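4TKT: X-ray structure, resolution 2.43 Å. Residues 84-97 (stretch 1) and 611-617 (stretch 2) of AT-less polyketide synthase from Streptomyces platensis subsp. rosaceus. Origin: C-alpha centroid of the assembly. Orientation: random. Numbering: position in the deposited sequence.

Stretch 1 (84-97) SPKAASTMDPQERL
Stretch 2 (611-617) RYWYTDG

A short helix and the start of a second receive an irregular strip from the far end of the same chain. Ser 84 (phi/psi -67/138, chi1 p) caps the first helix, its OG accepting from Ala 87 N at 3.1 Å; Pro 85 to Ala 88 run helical. The chain passes through Thr 90 (-103/7) and turns extended at Met 91 (-89/131, a selenomethionine); Asp 92 (-53/122, chi1 t) caps the second helix, from Pro 93. In the second stretch, Tyr 612 (-131/131) and Trp 613 (-147/162) are extended before a type I turn from Trp 613 to Asp 616. From Tyr 612 to Tyr 614 the strip runs in broadly the same sense as the first helix. Register is set where the CA atoms of Ser 89 and Trp 613 lie 4.6 Å apart.

The first rule is small against flat. The Tyr 612 ring (chi1 m, chi2 -87°), in the residue most covered (99 Å²), lies against the surface made by Pro 85, Ala 88 and Ser 89, with Ser 89 OG at the ring edge, 3.7 Å from Tyr 612 CD1. Ala 88 points toward the strip, its CB over one face, 4.2 Å from the ring centroid in a CH-pi contact; Pro 85 CB lies 4.0 Å from Tyr 612 CE1. Trp 613 (chi1 t, chi2 -117°) starts away, yet its indole swings back until CZ3 meets Pro 93 CG at 3.7 Å.

Ser 89 (chi1 m) donates from OG to Asp 616 OD2 at 2.8 Å; the same oxygen accepts from Trp 613 N at 2.9 Å, tying the turn to Ser 89. Arg 96 (m, t, then -115° and 155°) clasps both stretches: NE reaches Met 91 O at 2.8 Å, while NH1 donates to Tyr 612 O at 2.9 Å, near the guanidinium plane.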

ATOM      1  N   SER A  84      -2.913  15.913  18.921  1.00 31.22           N
ATOM      2  CA  SER A  84      -4.079  16.520  19.549  1.00 34.90           C
ATOM      3  C   SER A  84      -5.237  16.556  18.561  1.00 32.23           C
ATOM      4  O   SER A  84      -5.042  16.858  17.384  1.00 37.74           O
ATOM      5  CB  SER A  84      -3.766  17.931  20.049  1.00 39.78           C
ATOM      6  OG  SER A  84      -3.818  18.871  18.993  1.00 47.08           O
ATOM      7  N   PRO A  85      -6.445  16.229  19.039  1.00 30.94           N
ATOM      8  CA  PRO A  85      -7.661  16.237  18.220  1.00 34.77           C
ATOM      9  C   PRO A  85      -7.897  17.578  17.529  1.00 36.94           C
ATOM     10  O   PRO A  85      -8.417  17.607  16.415  1.00 45.16           O
ATOM     11  CB  PRO A  85      -8.763  15.942  19.238  1.00 31.30           C
ATOM     12  CG  PRO A  85      -8.079  15.132  20.288  1.00 30.48           C
ATOM     13  CD  PRO A  85      -6.698  15.716  20.397  1.00 33.10           C
ATOM     14  N   LYS A  86      -7.510  18.671  18.178  1.00 34.02           N
ATOM     15  CA  LYS A  86      -7.649  19.993  17.580  1.00 35.16           C
ATOM     16  C   LYS A  86      -6.738  20.130  16.366  1.00 36.19           C
ATOM     17  O   LYS A  86      -7.119  20.722  15.357  1.00 45.46           O
ATOM     18  CB  LYS A  86      -7.337  21.088  18.603  1.00 36.11           C
ATOM     19  N   ALA A  87      -5.536  19.574  16.465  1.00 25.28           N
ATOM     20  CA  ALA A  87      -4.568  19.650  15.377  1.00 24.40           C
ATOM     21  C   ALA A  87      -4.984  18.770  14.207  1.00 36.89           C
ATOM     22  O   ALA A  87      -4.696  19.084  13.054  1.00 45.75           O
ATOM     23  CB  ALA A  87      -3.185  19.255  15.865  1.00 24.35           C
ATOM     24  N   ALA A  88      -5.663  17.669  14.513  1.00 34.63           N
ATOM     25  CA  ALA A  88      -6.115  16.732  13.489  1.00 30.94           C
ATOM     26  C   ALA A  88      -7.098  17.376  12.515  1.00 31.41           C
ATOM     27  O   ALA A  88      -7.102  17.058  11.327  1.00 34.98           O
ATOM     28  CB  ALA A  88      -6.748  15.518  14.137  1.00 29.50           C
ATOM     29  N   SER A  89      -7.925  18.283  13.023  1.00 33.51           N
ATOM     30  CA  SER A  89      -8.977  18.902  12.226  1.00 27.11           C
ATOM     31  C   SER A  89      -8.434  19.708  11.049  1.00 28.07           C
ATOM     32  O   SER A  89      -9.042  19.743   9.981  1.00 36.40           O
ATOM     33  CB  SER A  89      -9.849  19.797  13.111  1.00 32.40           C
ATOM     34  OG  SER A  89     -10.570  19.031  14.063  1.00 40.06           O
ATOM     35  N   THR A  90      -7.286  20.351  11.242  1.00 27.24           N
ATOM     36  CA  THR A  90      -6.696  21.184  10.200  1.00 27.10           C
ATOM     37  C   THR A  90      -5.532  20.485   9.511  1.00 28.62           C
ATOM     38  O   THR A  90      -4.827  21.083   8.701  1.00 33.52           O
ATOM     39  CB  THR A  90      -6.199  22.525  10.765  1.00 30.14           C
ATOM     40  OG1 THR A  90      -5.289  22.281  11.844  1.00 37.02           O
ATOM     41  CG2 THR A  90      -7.369  23.356  11.268  1.00 26.59           C
HETATM   42  N   MSE A  91      -5.339  19.215   9.842  1.00 29.77           N
HETATM   43  CA  MSE A  91      -4.254  18.425   9.279  1.00 26.37           C
HETATM   44  C   MSE A  91      -4.705  17.745   7.995  1.00 31.24           C
HETATM   45  O   MSE A  91      -5.773  17.134   7.956  1.00 30.22           O
HETATM   46  CB  MSE A  91      -3.771  17.391  10.299  1.00 27.24           C
HETATM   47  CG  MSE A  91      -2.683  16.461   9.806  1.00 27.34           C
HETATM   48 SE   MSE A  91      -2.115  15.234  11.226  1.00 50.10          SE
HETATM   49  CE  MSE A  91      -1.376  16.548  12.478  1.00 33.41           C
ATOM     50  N   ASP A  92      -3.888  17.869   6.952  1.00 24.13           N
ATOM     51  CA  ASP A  92      -4.183  17.285   5.649  1.00 24.03           C
ATOM     52  C   ASP A  92      -4.499  15.799   5.765  1.00 27.73           C
ATOM     53  O   ASP A  92      -3.691  15.033   6.279  1.00 28.83           O
ATOM     54  CB  ASP A  92      -3.003  17.514   4.694  1.00 34.98           C
ATOM     55  CG  ASP A  92      -3.199  16.851   3.334  1.00 45.90           C
ATOM     56  OD1 ASP A  92      -4.355  16.672   2.901  1.00 44.27           O
ATOM     57  OD2 ASP A  92      -2.182  16.516   2.689  1.00 53.78           O
ATOM     58  N   PRO A  93      -5.693  15.399   5.298  1.00 26.75           N
ATOM     59  CA  PRO A  93      -6.140  14.002   5.290  1.00 25.94           C
ATOM     60  C   PRO A  93      -5.112  13.045   4.695  1.00 25.22           C
ATOM     61  O   PRO A  93      -5.045  11.889   5.110  1.00 32.79           O
ATOM     62  CB  PRO A  93      -7.399  14.051   4.428  1.00 21.20           C
ATOM     63  CG  PRO A  93      -7.944  15.403   4.675  1.00 21.36           C
ATOM     64  CD  PRO A  93      -6.753  16.311   4.833  1.00 20.84           C
ATOM     65  N   GLN A  94      -4.318  13.523   3.741  1.00 20.01           N
ATOM     66  CA  GLN A  94      -3.277  12.700   3.138  1.00 19.77           C
ATOM     67  C   GLN A  94      -2.213  12.317   4.161  1.00 25.44           C
ATOM     68  O   GLN A  94      -1.736  11.184   4.167  1.00 26.01           O
ATOM     69  CB  GLN A  94      -2.636  13.423   1.954  1.00 19.39           C
ATOM     70  CG  GLN A  94      -3.568  13.602   0.768  1.00 33.24           C
ATOM     71  CD  GLN A  94      -2.878  14.235  -0.426  1.00 34.24           C
ATOM     72  OE1 GLN A  94      -3.184  13.916  -1.577  1.00 40.26           O
ATOM     73  NE2 GLN A  94      -1.940  15.138  -0.159  1.00 23.63           N
ATOM     74  N   GLU A  95      -1.842  13.260   5.023  1.00 19.65           N
ATOM     75  CA  GLU A  95      -0.924  12.965   6.120  1.00 23.12           C
ATOM     76  C   GLU A  95      -1.554  11.968   7.087  1.00 25.33           C
ATOM     77  O   GLU A  95      -0.900  11.032   7.547  1.00 30.42           O
ATOM     78  CB  GLU A  95      -0.536  14.236   6.877  1.00 25.67           C
ATOM     79  CG  GLU A  95      -0.020  15.366   6.011  1.00 40.72           C
ATOM     80  CD  GLU A  95       0.216  16.636   6.805  1.00 49.82           C
ATOM     81  OE1 GLU A  95       0.481  16.534   8.022  1.00 42.93           O
ATOM     82  OE2 GLU A  95       0.133  17.735   6.217  1.00 60.85           O
ATOM     83  N   ARG A  96      -2.829  12.181   7.395  1.00 24.08           N
ATOM     84  CA  ARG A  96      -3.539  11.330   8.342  1.00 21.25           C
ATOM     85  C   ARG A  96      -3.622   9.889   7.850  1.00 27.05           C
ATOM     86  O   ARG A  96      -3.317   8.957   8.594  1.00 34.06           O
ATOM     87  CB  ARG A  96      -4.946  11.874   8.605  1.00 21.60           C
ATOM     88  CG  ARG A  96      -4.977  13.208   9.342  1.00 22.33           C
ATOM     89  CD  ARG A  96      -6.402  13.581   9.724  1.00 22.16           C
ATOM     90  NE  ARG A  96      -6.870  14.782   9.042  1.00 27.84           N
ATOM     91  CZ  ARG A  96      -8.149  15.055   8.807  1.00 24.48           C
ATOM     92  NH1 ARG A  96      -9.091  14.203   9.184  1.00 23.06           N
ATOM     93  NH2 ARG A  96      -8.488  16.175   8.186  1.00 22.34           N
ATOM     94  N   LEU A  97      -4.020   9.710   6.595  1.00 27.47           N
ATOM     95  CA  LEU A  97      -4.202   8.371   6.047  1.00 25.56           C
ATOM     96  C   LEU A  97      -2.876   7.652   5.817  1.00 30.75           C
ATOM     97  O   LEU A  97      -2.817   6.423   5.862  1.00 38.16           O
ATOM     98  CB  LEU A  97      -4.997   8.425   4.740  1.00 24.05           C
ATOM     99  CG  LEU A  97      -6.451   8.889   4.854  1.00 28.17           C
ATOM    100  CD1 LEU A  97      -7.252   8.468   3.631  1.00 31.71           C
ATOM    101  CD2 LEU A  97      -7.092   8.357   6.121  1.00 24.18           C
ATOM    102  N   ARG A 611     -14.497  11.523  13.101  1.00 28.99           N
ATOM    103  CA  ARG A 611     -14.354  12.421  11.960  1.00 28.85           C
ATOM    104  C   ARG A 611     -13.695  13.753  12.319  1.00 28.74           C
ATOM    105  O   ARG A 611     -14.064  14.395  13.300  1.00 32.88           O
ATOM    106  CB  ARG A 611     -15.729  12.676  11.332  1.00 32.91           C
ATOM    107  CG  ARG A 611     -16.415  11.415  10.812  1.00 36.10           C
ATOM    108  CD  ARG A 611     -17.913  11.623  10.608  1.00 52.71           C
ATOM    109  NE  ARG A 611     -18.211  12.676   9.639  1.00 69.07           N
ATOM    110  CZ  ARG A 611     -18.495  12.457   8.357  1.00 80.16           C
ATOM    111  NH1 ARG A 611     -18.518  11.219   7.883  1.00 88.84           N
ATOM    112  NH2 ARG A 611     -18.755  13.477   7.549  1.00 78.23           N
ATOM    113  N   TYR A 612     -12.722  14.164  11.509  1.00 28.33           N
ATOM    114  CA  TYR A 612     -12.055  15.449  11.688  1.00 28.28           C
ATOM    115  C   TYR A 612     -11.990  16.225  10.377  1.00 34.78           C
ATOM    116  O   TYR A 612     -11.594  15.686   9.345  1.00 34.97           O
ATOM    117  CB  TYR A 612     -10.647  15.251  12.251  1.00 32.79           C
ATOM    118  CG  TYR A 612     -10.640  14.595  13.607  1.00 35.54           C
ATOM    119  CD1 TYR A 612     -10.756  15.352  14.765  1.00 36.98           C
ATOM    120  CD2 TYR A 612     -10.533  13.217  13.730  1.00 32.47           C
ATOM    121  CE1 TYR A 612     -10.758  14.755  16.011  1.00 36.34           C
ATOM    122  CE2 TYR A 612     -10.535  12.613  14.968  1.00 28.17           C
ATOM    123  CZ  TYR A 612     -10.649  13.383  16.105  1.00 37.38           C
ATOM    124  OH  TYR A 612     -10.650  12.780  17.340  1.00 36.35           O
ATOM    125  N   TRP A 613     -12.379  17.493  10.427  1.00 31.92           N
ATOM    126  CA  TRP A 613     -12.376  18.339   9.242  1.00 28.49           C
ATOM    127  C   TRP A 613     -12.065  19.781   9.642  1.00 33.11           C
ATOM    128  O   TRP A 613     -12.185  20.144  10.810  1.00 33.37           O
ATOM    129  CB  TRP A 613     -13.723  18.243   8.521  1.00 28.92           C
ATOM    130  CG  TRP A 613     -13.646  18.466   7.038  1.00 35.02           C
ATOM    131  CD1 TRP A 613     -14.227  19.476   6.331  1.00 29.20           C
ATOM    132  CD2 TRP A 613     -12.948  17.657   6.081  1.00 32.60           C
ATOM    133  NE1 TRP A 613     -13.937  19.347   4.994  1.00 28.99           N
ATOM    134  CE2 TRP A 613     -13.153  18.238   4.814  1.00 28.48           C
ATOM    135  CE3 TRP A 613     -12.169  16.500   6.173  1.00 27.93           C
ATOM    136  CZ2 TRP A 613     -12.609  17.702   3.651  1.00 28.81           C
ATOM    137  CZ3 TRP A 613     -11.630  15.969   5.016  1.00 27.69           C
ATOM    138  CH2 TRP A 613     -11.852  16.570   3.772  1.00 27.83           C
ATOM    139  N   TYR A 614     -11.667  20.600   8.676  1.00 30.74           N
ATOM    140  CA  TYR A 614     -11.195  21.955   8.965  1.00 28.88           C
ATOM    141  C   TYR A 614     -12.295  22.862   9.524  1.00 33.76           C
ATOM    142  O   TYR A 614     -12.009  23.916  10.092  1.00 30.03           O
ATOM    143  CB  TYR A 614     -10.593  22.586   7.704  1.00 28.65           C
ATOM    144  CG  TYR A 614     -11.628  23.122   6.745  1.00 33.72           C
ATOM    145  CD1 TYR A 614     -12.323  22.270   5.895  1.00 28.97           C
ATOM    146  CD2 TYR A 614     -11.915  24.481   6.690  1.00 29.55           C
ATOM    147  CE1 TYR A 614     -13.277  22.755   5.023  1.00 36.15           C
ATOM    148  CE2 TYR A 614     -12.864  24.976   5.822  1.00 35.88           C
ATOM    149  CZ  TYR A 614     -13.543  24.110   4.990  1.00 37.82           C
ATOM    150  OH  TYR A 614     -14.489  24.601   4.123  1.00 41.05           O
ATOM    151  N   THR A 615     -13.549  22.457   9.364  1.00 36.44           N
ATOM    152  CA  THR A 615     -14.665  23.280   9.823  1.00 37.96           C
ATOM    153  C   THR A 615     -15.002  23.023  11.288  1.00 40.40           C
ATOM    154  O   THR A 615     -15.864  23.692  11.855  1.00 38.92           O
ATOM    155  CB  THR A 615     -15.927  23.045   8.975  1.00 31.31           C
ATOM    156  OG1 THR A 615     -16.176  21.640   8.865  1.00 30.98           O
ATOM    157  CG2 THR A 615     -15.742  23.619   7.588  1.00 31.20           C
ATOM    158  N   ASP A 616     -14.319  22.055  11.894  1.00 43.17           N
ATOM    159  CA  ASP A 616     -14.534  21.728  13.299  1.00 40.06           C
ATOM    160  C   ASP A 616     -14.300  22.940  14.202  1.00 47.96           C
ATOM    161  O   ASP A 616     -13.227  23.546  14.182  1.00 52.64           O
ATOM    162  CB  ASP A 616     -13.621  20.575  13.729  1.00 38.66           C
ATOM    163  CG  ASP A 616     -13.963  19.261  13.039  1.00 41.21           C
ATOM    164  OD1 ASP A 616     -15.059  19.161  12.444  1.00 38.77           O
ATOM    165  OD2 ASP A 616     -13.134  18.326  13.097  1.00 40.03           O
ATOM    166  N   GLY A 617     -15.316  23.297  14.983  1.00 46.27           N
ATOM    167  CA  GLY A 617     -15.208  24.395  15.927  1.00 43.81           C
ATOM    168  C   GLY A 617     -15.439  25.761  15.309  1.00 48.08           C
ATOM    169  O   GLY A 617     -15.670  26.744  16.015  1.00 53.13           O
TER